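Local coordinates for iron-sulfur cluster assembly protein SufA (Escherichia coli, PDB 2D2A) that binds [2Fe-2S] and [4Fe-4S] clusters during iron-sulfur cluster assembly under oxidative stress and iron limitation and transfers them to targets such as ferredoxin and aconitase, at residues L100-P103 with L104-P108. Residues are numbered along the deposited sequence; the frame is centred on the assembly and turned at random.
Sequences LFVP and LQAMP
The carbonyl oxygen of Pro103 accepts a hydrogen bond from the backbone N of Ala106, 2.8 Å from Pro103 O, with a bent N-H...O angle of 142°. The position of that nitrogen is somewhat uncertain in the model, but the bond fits the backbone: the torsions of Leu104 and Gln105 are close to those of a type I turn spanning Pro103 to Ala106. A second turn overlaps it, as Met107 N binds Leu104 O at 3.2 Å, and together the two turns carry the chain from strand 98-103 into helix 107-110.

Side chains pack across the bend. With chi1 at -176°, Val102 holds CG1 anti to its backbone N, and this methyl meets the thioether sulfur of Met107, CG1 to SD 3.8 Å. Met107 reaches it by folding, its chain bent at chi2 (-44°) and again at chi3, and the two side chains cross at about a right angle. The methyl of Ala106 lies near the ring of Pro103, with Ala106 CB 4.1 Å from Pro103 CG. The same methyl is also loosely flanked by Val102, whose CG1 stands 4.4 Å from Ala106 CB.

The strand side is tied into the sheet by the backbone pairing of Val102 with Leu91, and Val102 packs on Phe93. Met107 rests on Leu91 and on Trp38, while Ala106 touches Val68, which brings the turn against both strands that flank 98-103. Lying away from the cluster-binding cysteines, the arrangement is structural packing: a strand-to-helix connection through two overlapping tight turns, at the C-terminal end of an inner strand of the four-stranded mixed sheet in this HesB/IscA-family protein.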
ATOM      1  N   LEU A 100     -16.318  -5.963 -10.472  1.00 24.07           N
ATOM      2  CA  LEU A 100     -15.217  -6.647  -9.849  1.00 23.55           C
ATOM      3  C   LEU A 100     -15.202  -7.996 -10.588  1.00 24.02           C
ATOM      4  O   LEU A 100     -16.127  -8.795 -10.553  1.00 26.00           O
ATOM      5  CB  LEU A 100     -15.481  -6.786  -8.400  1.00 21.32           C
ATOM      6  CG  LEU A 100     -14.545  -7.794  -7.863  1.00 21.58           C
ATOM      7  CD1 LEU A 100     -13.215  -7.246  -7.986  1.00 21.74           C
ATOM      8  CD2 LEU A 100     -14.821  -8.152  -6.371  1.00 24.04           C
ATOM      9  N   PHE A 101     -14.247  -8.156 -11.415  1.00 23.99           N
ATOM     10  CA  PHE A 101     -14.158  -9.342 -12.242  1.00 24.53           C
ATOM     11  C   PHE A 101     -13.133 -10.148 -11.591  1.00 23.21           C
ATOM     12  O   PHE A 101     -12.118  -9.637 -11.110  1.00 20.55           O
ATOM     13  CB  PHE A 101     -13.646  -8.997 -13.660  1.00 25.07           C
ATOM     14  CG  PHE A 101     -14.692  -8.290 -14.528  1.00 22.66           C
ATOM     15  CD1 PHE A 101     -14.726  -6.920 -14.544  1.00 21.31           C
ATOM     16  CD2 PHE A 101     -15.593  -9.027 -15.321  1.00 21.61           C
ATOM     17  CE1 PHE A 101     -15.675  -6.223 -15.244  1.00 21.05           C
ATOM     18  CE2 PHE A 101     -16.610  -8.434 -15.957  1.00 23.18           C
ATOM     19  CZ  PHE A 101     -16.646  -6.969 -15.985  1.00 27.18           C
ATOM     20  N   VAL A 102     -13.447 -11.414 -11.453  1.00 23.61           N
ATOM     21  CA  VAL A 102     -12.488 -12.335 -10.822  1.00 23.10           C
ATOM     22  C   VAL A 102     -12.249 -13.569 -11.664  1.00 22.07           C
ATOM     23  O   VAL A 102     -13.152 -14.234 -11.987  1.00 21.27           O
ATOM     24  CB  VAL A 102     -12.995 -12.886  -9.525  1.00 23.26           C
ATOM     25  CG1 VAL A 102     -11.853 -13.763  -8.892  1.00 25.94           C
ATOM     26  CG2 VAL A 102     -13.376 -11.830  -8.640  1.00 22.48           C
ATOM     27  N   PRO A 103     -11.027 -13.899 -12.038  1.00 23.44           N
ATOM     28  CA  PRO A 103     -10.825 -15.151 -12.800  1.00 24.06           C
ATOM     29  C   PRO A 103     -11.247 -16.460 -12.104  1.00 27.89           C
ATOM     30  O   PRO A 103     -10.715 -16.669 -10.997  1.00 30.09           O
ATOM     31  CB  PRO A 103      -9.332 -15.146 -13.104  1.00 22.09           C
ATOM     32  CG  PRO A 103      -8.649 -14.085 -12.240  1.00 25.06           C
ATOM     33  CD  PRO A 103      -9.756 -13.161 -11.764  1.00 24.08           C
ATOM     34  N   LEU A 104     -12.106 -17.327 -12.653  1.00 30.10           N
ATOM     35  CA  LEU A 104     -12.074 -18.731 -12.158  1.00 31.53           C
ATOM     36  C   LEU A 104     -10.822 -19.477 -11.732  1.00 32.62           C
ATOM     37  O   LEU A 104     -10.897 -20.146 -10.735  1.00 34.37           O
ATOM     38  CB  LEU A 104     -12.569 -19.600 -13.248  1.00 33.34           C
ATOM     39  CG  LEU A 104     -14.095 -19.666 -13.532  1.00 36.78           C
ATOM     40  CD1 LEU A 104     -14.454 -20.697 -14.543  1.00 36.30           C
ATOM     41  CD2 LEU A 104     -14.850 -19.874 -12.280  1.00 36.65           C
ATOM     42  N   GLN A 105      -9.698 -19.483 -12.422  1.00 35.16           N
ATOM     43  CA  GLN A 105      -8.567 -20.163 -11.848  1.00 38.27           C
ATOM     44  C   GLN A 105      -8.162 -19.542 -10.518  1.00 38.77           C
ATOM     45  O   GLN A 105      -7.028 -19.852  -9.970  1.00 46.76           O
ATOM     46  CB  GLN A 105      -7.319 -20.163 -12.759  1.00 40.90           C
ATOM     47  CG  GLN A 105      -6.997 -21.501 -13.679  1.00 49.86           C
ATOM     48  CD  GLN A 105      -7.894 -22.773 -13.432  1.00 52.51           C
ATOM     49  OE1 GLN A 105      -8.988 -22.909 -14.042  1.00 51.00           O
ATOM     50  NE2 GLN A 105      -7.368 -23.726 -12.632  1.00 50.44           N
ATOM     51  N   ALA A 106      -8.902 -18.568 -10.026  1.00 35.53           N
ATOM     52  CA  ALA A 106      -8.616 -17.912  -8.717  1.00 31.63           C
ATOM     53  C   ALA A 106      -9.650 -18.190  -7.592  1.00 29.16           C
ATOM     54  O   ALA A 106      -9.294 -18.143  -6.409  1.00 23.90           O
ATOM     55  CB  ALA A 106      -8.400 -16.473  -8.859  1.00 32.80           C
ATOM     56  N   MET A 107     -10.841 -18.596  -7.975  1.00 29.05           N
ATOM     57  CA  MET A 107     -11.888 -18.656  -7.039  1.00 35.28           C
ATOM     58  C   MET A 107     -11.584 -19.558  -5.813  1.00 39.00           C
ATOM     59  O   MET A 107     -11.871 -19.178  -4.645  1.00 40.49           O
ATOM     60  CB  MET A 107     -13.190 -19.170  -7.657  1.00 35.52           C
ATOM     61  CG  MET A 107     -13.991 -18.151  -8.405  1.00 35.74           C
ATOM     62  SD  MET A 107     -14.224 -16.560  -7.732  1.00 32.38           S
ATOM     63  CE  MET A 107     -15.592 -16.694  -6.840  1.00 38.29           C
ATOM     64  N   PRO A 108     -11.134 -20.802  -6.090  1.00 42.43           N
ATOM     65  CA  PRO A 108     -10.581 -21.669  -5.055  1.00 40.86           C
ATOM     66  C   PRO A 108      -9.807 -21.015  -3.946  1.00 39.99           C
ATOM     67  O   PRO A 108     -10.237 -21.172  -2.836  1.00 37.41           O
ATOM     68  CB  PRO A 108      -9.563 -22.402  -5.865  1.00 41.14           C
ATOM     69  CG  PRO A 108      -9.609 -21.755  -7.268  1.00 44.51           C
ATOM     70  CD  PRO A 108     -11.077 -21.525  -7.401  1.00 41.54           C
TER